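Local coordinates for NIPSNAP domain protein (Burkholderia xenovorans, PDB 5K9F) that is of unknown function but belongs to the NipSnap family and holds a small oxamic acid molecule in a largely aromatic pocket, at the oxamic acid site. Coordinates in Å, arbitrary orientation; residue numbers count along the deposited sequence, not the author numbering.

The oxamic acid site. Residues 16, 26, 30, 38, 84, 87-88, 95. With OXM (oxamic acid), chain B.
Oxamic acid lies almost wholly buried in a small pocket, gripped at its amide end by Tyr16 and ordered waters and walled elsewhere by aromatic and aliphatic groups. The phenol OH of Tyr16 meets the amide nitrogen N1 of the ligand at 2.6 Å, a short contact best read as a bent hydrogen bond, since OH stands well off the amide plane; N1 lies in the plane of the phenol ring, at its edge. A rigid tyrosine suits this place because its ring, with CG anti to the carbonyl carbon (chi1 -59°), carries a polar tip and also lays CE1 over one amide face, 3.5 Å from C1. Water 2 ties the same OH to N1 and to the amide NE2 of Gln38, 2.8 Å from the water. Water 1 joins the ligand amide oxygen O1, at 2.6 Å, to Gln38 OE1. Gln38 can thus address both polar atoms of the amide through water, its carboxamide offering a donor and an acceptor. Its extended chain brings that group to the waters, and Tyr30 helps set its rotation: the Tyr30 OH donates to a lone pair of OE1 at 2.6 Å, in the carbonyl plane.

Around this polar end the packing is apolar. Trp84, a broad, stiff wall, sets its CZ2-CH2 edge against the opposite amide face, CZ2 3.7 Å from C1, so two ring edges clamp the ligand and orient it. CG2 of Val88 supports one indole face near the rim. Phe87 points its ring edge at O1, where weakly positive ring hydrogens should suit an oxygen, and Phe26 approaches the same atom with its tip, CZ. At the carboxylate end, the CD1 methyl of Ile95 comes to 3.7 Å from O2; slim branched Ile95 and Val88 fit beside this group. Oxamic acid may derive from purification or crystallisation.

The pocket lies between sheet and helices: strands 10-18 and 95-105 supply Tyr16 and Ile95, helix 23-33 Phe26 and Tyr30, helix 35-42 Gln38, and helix 82-91 Trp84, Phe87 and Val88.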
ATOM      1  N   TYR A  16      -4.155   2.390  16.009  1.00 11.32           N
ATOM      2  CA  TYR A  16      -3.640   3.752  16.026  1.00 12.44           C
ATOM      3  C   TYR A  16      -2.151   3.707  15.724  1.00 13.87           C
ATOM      4  O   TYR A  16      -1.419   2.902  16.311  1.00 14.94           O
ATOM      5  CB  TYR A  16      -3.857   4.430  17.380  1.00 10.56           C
ATOM      6  CG  TYR A  16      -5.285   4.543  17.840  1.00 13.38           C
ATOM      7  CD1 TYR A  16      -5.566   4.847  19.158  1.00 15.39           C
ATOM      8  CD2 TYR A  16      -6.345   4.378  16.958  1.00 12.64           C
ATOM      9  CE1 TYR A  16      -6.864   4.958  19.607  1.00 16.11           C
ATOM     10  CE2 TYR A  16      -7.664   4.494  17.403  1.00 14.42           C
ATOM     11  CZ  TYR A  16      -7.902   4.786  18.724  1.00 18.32           C
ATOM     12  OH  TYR A  16      -9.197   4.902  19.172  1.00 21.21           O
ATOM     13  N   PHE A  26       1.861   6.759  25.832  1.00 15.31           N
ATOM     14  CA  PHE A  26       0.434   6.637  25.549  1.00 14.19           C
ATOM     15  C   PHE A  26      -0.209   5.577  26.434  1.00 16.92           C
ATOM     16  O   PHE A  26      -1.271   5.808  27.027  1.00 16.94           O
ATOM     17  CB  PHE A  26       0.216   6.309  24.068  1.00 14.73           C
ATOM     18  CG  PHE A  26      -1.233   6.182  23.682  1.00 17.08           C
ATOM     19  CD1 PHE A  26      -1.891   4.963  23.788  1.00 14.77           C
ATOM     20  CD2 PHE A  26      -1.939   7.283  23.218  1.00 22.11           C
ATOM     21  CE1 PHE A  26      -3.218   4.843  23.455  1.00 17.20           C
ATOM     22  CE2 PHE A  26      -3.271   7.173  22.871  1.00 21.19           C
ATOM     23  CZ  PHE A  26      -3.917   5.948  22.992  1.00 21.75           C
ATOM     24  N   TYR A  30      -3.126   6.292  29.078  1.00 16.96           N
ATOM     25  CA  TYR A  30      -4.410   5.628  28.877  1.00 17.43           C
ATOM     26  C   TYR A  30      -4.800   4.791  30.093  1.00 20.04           C
ATOM     27  O   TYR A  30      -5.935   4.870  30.580  1.00 19.78           O
ATOM     28  CB  TYR A  30      -4.355   4.759  27.608  1.00 15.22           C
ATOM     29  CG  TYR A  30      -5.615   3.935  27.406  1.00 18.52           C
ATOM     30  CD1 TYR A  30      -6.793   4.527  26.969  1.00 17.90           C
ATOM     31  CD2 TYR A  30      -5.632   2.571  27.683  1.00 18.64           C
ATOM     32  CE1 TYR A  30      -7.949   3.778  26.794  1.00 16.82           C
ATOM     33  CE2 TYR A  30      -6.781   1.816  27.515  1.00 18.91           C
ATOM     34  CZ  TYR A  30      -7.934   2.425  27.060  1.00 17.66           C
ATOM     35  OH  TYR A  30      -9.081   1.671  26.887  1.00 17.44           O
ATOM     36  N   GLN A  38     -13.336   4.131  29.174  1.00 19.10           N
ATOM     37  CA  GLN A  38     -13.607   3.518  27.877  1.00 16.02           C
ATOM     38  C   GLN A  38     -14.147   2.101  28.031  1.00 19.95           C
ATOM     39  O   GLN A  38     -15.124   1.727  27.374  1.00 19.43           O
ATOM     40  CB  GLN A  38     -12.350   3.513  27.010  1.00 16.31           C
ATOM     41  CG  GLN A  38     -12.650   2.926  25.632  1.00 17.60           C
ATOM     42  CD  GLN A  38     -11.524   3.120  24.636  1.00 17.59           C
ATOM     43  OE1 GLN A  38     -10.344   2.934  24.954  1.00 17.56           O
ATOM     44  NE2 GLN A  38     -11.882   3.517  23.414  1.00 21.99           N
ATOM     45  N   TRP A  84     -13.903  11.637  29.357  1.00 20.52           N
ATOM     46  CA  TRP A  84     -13.278  11.089  28.157  1.00 20.30           C
ATOM     47  C   TRP A  84     -12.742  12.205  27.273  1.00 25.60           C
ATOM     48  O   TRP A  84     -11.623  12.120  26.750  1.00 21.19           O
ATOM     49  CB  TRP A  84     -14.272  10.225  27.385  1.00 17.53           C
ATOM     50  CG  TRP A  84     -13.675   9.634  26.132  1.00 16.78           C
ATOM     51  CD1 TRP A  84     -14.002   9.943  24.843  1.00 17.89           C
ATOM     52  CD2 TRP A  84     -12.654   8.624  26.059  1.00 18.58           C
ATOM     53  NE1 TRP A  84     -13.248   9.187  23.973  1.00 19.48           N
ATOM     54  CE2 TRP A  84     -12.423   8.363  24.696  1.00 18.54           C
ATOM     55  CE3 TRP A  84     -11.933   7.900  27.017  1.00 17.42           C
ATOM     56  CZ2 TRP A  84     -11.477   7.422  24.260  1.00 18.91           C
ATOM     57  CZ3 TRP A  84     -10.999   6.963  26.586  1.00 18.57           C
ATOM     58  CH2 TRP A  84     -10.780   6.733  25.219  1.00 16.96           C
ATOM     59  N   PHE A  87      -9.454  13.379  28.577  1.00 24.88           N
ATOM     60  CA  PHE A  87      -8.369  12.459  28.260  1.00 22.74           C
ATOM     61  C   PHE A  87      -7.983  12.541  26.788  1.00 23.92           C
ATOM     62  O   PHE A  87      -6.791  12.546  26.450  1.00 27.07           O
ATOM     63  CB  PHE A  87      -8.759  11.025  28.627  1.00 24.89           C
ATOM     64  CG  PHE A  87      -7.896   9.992  27.974  1.00 22.86           C
ATOM     65  CD1 PHE A  87      -6.595   9.779  28.411  1.00 29.96           C
ATOM     66  CD2 PHE A  87      -8.364   9.252  26.898  1.00 20.03           C
ATOM     67  CE1 PHE A  87      -5.792   8.843  27.791  1.00 25.89           C
ATOM     68  CE2 PHE A  87      -7.558   8.319  26.271  1.00 25.60           C
ATOM     69  CZ  PHE A  87      -6.272   8.113  26.724  1.00 30.35           C
ATOM     70  N   VAL A  88      -8.973  12.603  25.894  1.00 21.43           N
ATOM     71  CA  VAL A  88      -8.654  12.702  24.471  1.00 19.47           C
ATOM     72  C   VAL A  88      -7.836  13.960  24.197  1.00 26.33           C
ATOM     73  O   VAL A  88      -6.903  13.944  23.382  1.00 28.71           O
ATOM     74  CB  VAL A  88      -9.944  12.666  23.630  1.00 24.91           C
ATOM     75  CG1 VAL A  88      -9.661  13.095  22.200  1.00 26.93           C
ATOM     76  CG2 VAL A  88     -10.529  11.273  23.654  1.00 22.51           C
ATOM     77  N   ILE A  95      -1.408  10.693  18.515  1.00 17.50           N
ATOM     78  CA  ILE A  95      -2.017   9.846  17.492  1.00 16.16           C
ATOM     79  C   ILE A  95      -1.837  10.481  16.116  1.00 18.20           C
ATOM     80  O   ILE A  95      -2.286  11.610  15.873  1.00 22.20           O
ATOM     81  CB  ILE A  95      -3.500   9.604  17.793  1.00 15.52           C
ATOM     82  CG1 ILE A  95      -3.650   8.820  19.094  1.00 19.20           C
ATOM     83  CG2 ILE A  95      -4.142   8.831  16.656  1.00 17.03           C
ATOM     84  CD1 ILE A  95      -5.094   8.622  19.483  1.00 22.48           C
TER
HETATM   85  C1  OXM B 201      -8.450   6.577  22.287  1.00 26.20           C
HETATM   86  N1  OXM B 201      -9.358   5.878  21.614  1.00 17.97           N
HETATM   87  O1  OXM B 201      -7.786   6.103  23.235  1.00 30.18           O
HETATM   88  C2  OXM B 201      -8.164   7.974  21.913  1.00 24.18           C
HETATM   89  O2  OXM B 201      -7.235   8.559  22.518  1.00 36.66           O
HETATM   90  O3  OXM B 201      -8.827   8.543  21.014  1.00 36.44           O
HETATM   91  O   HOH W   1      -8.042   3.530  23.407  1.00 18.75           O
HETATM   92  O   HOH W   2     -10.325   3.267  21.118  1.00 28.48           O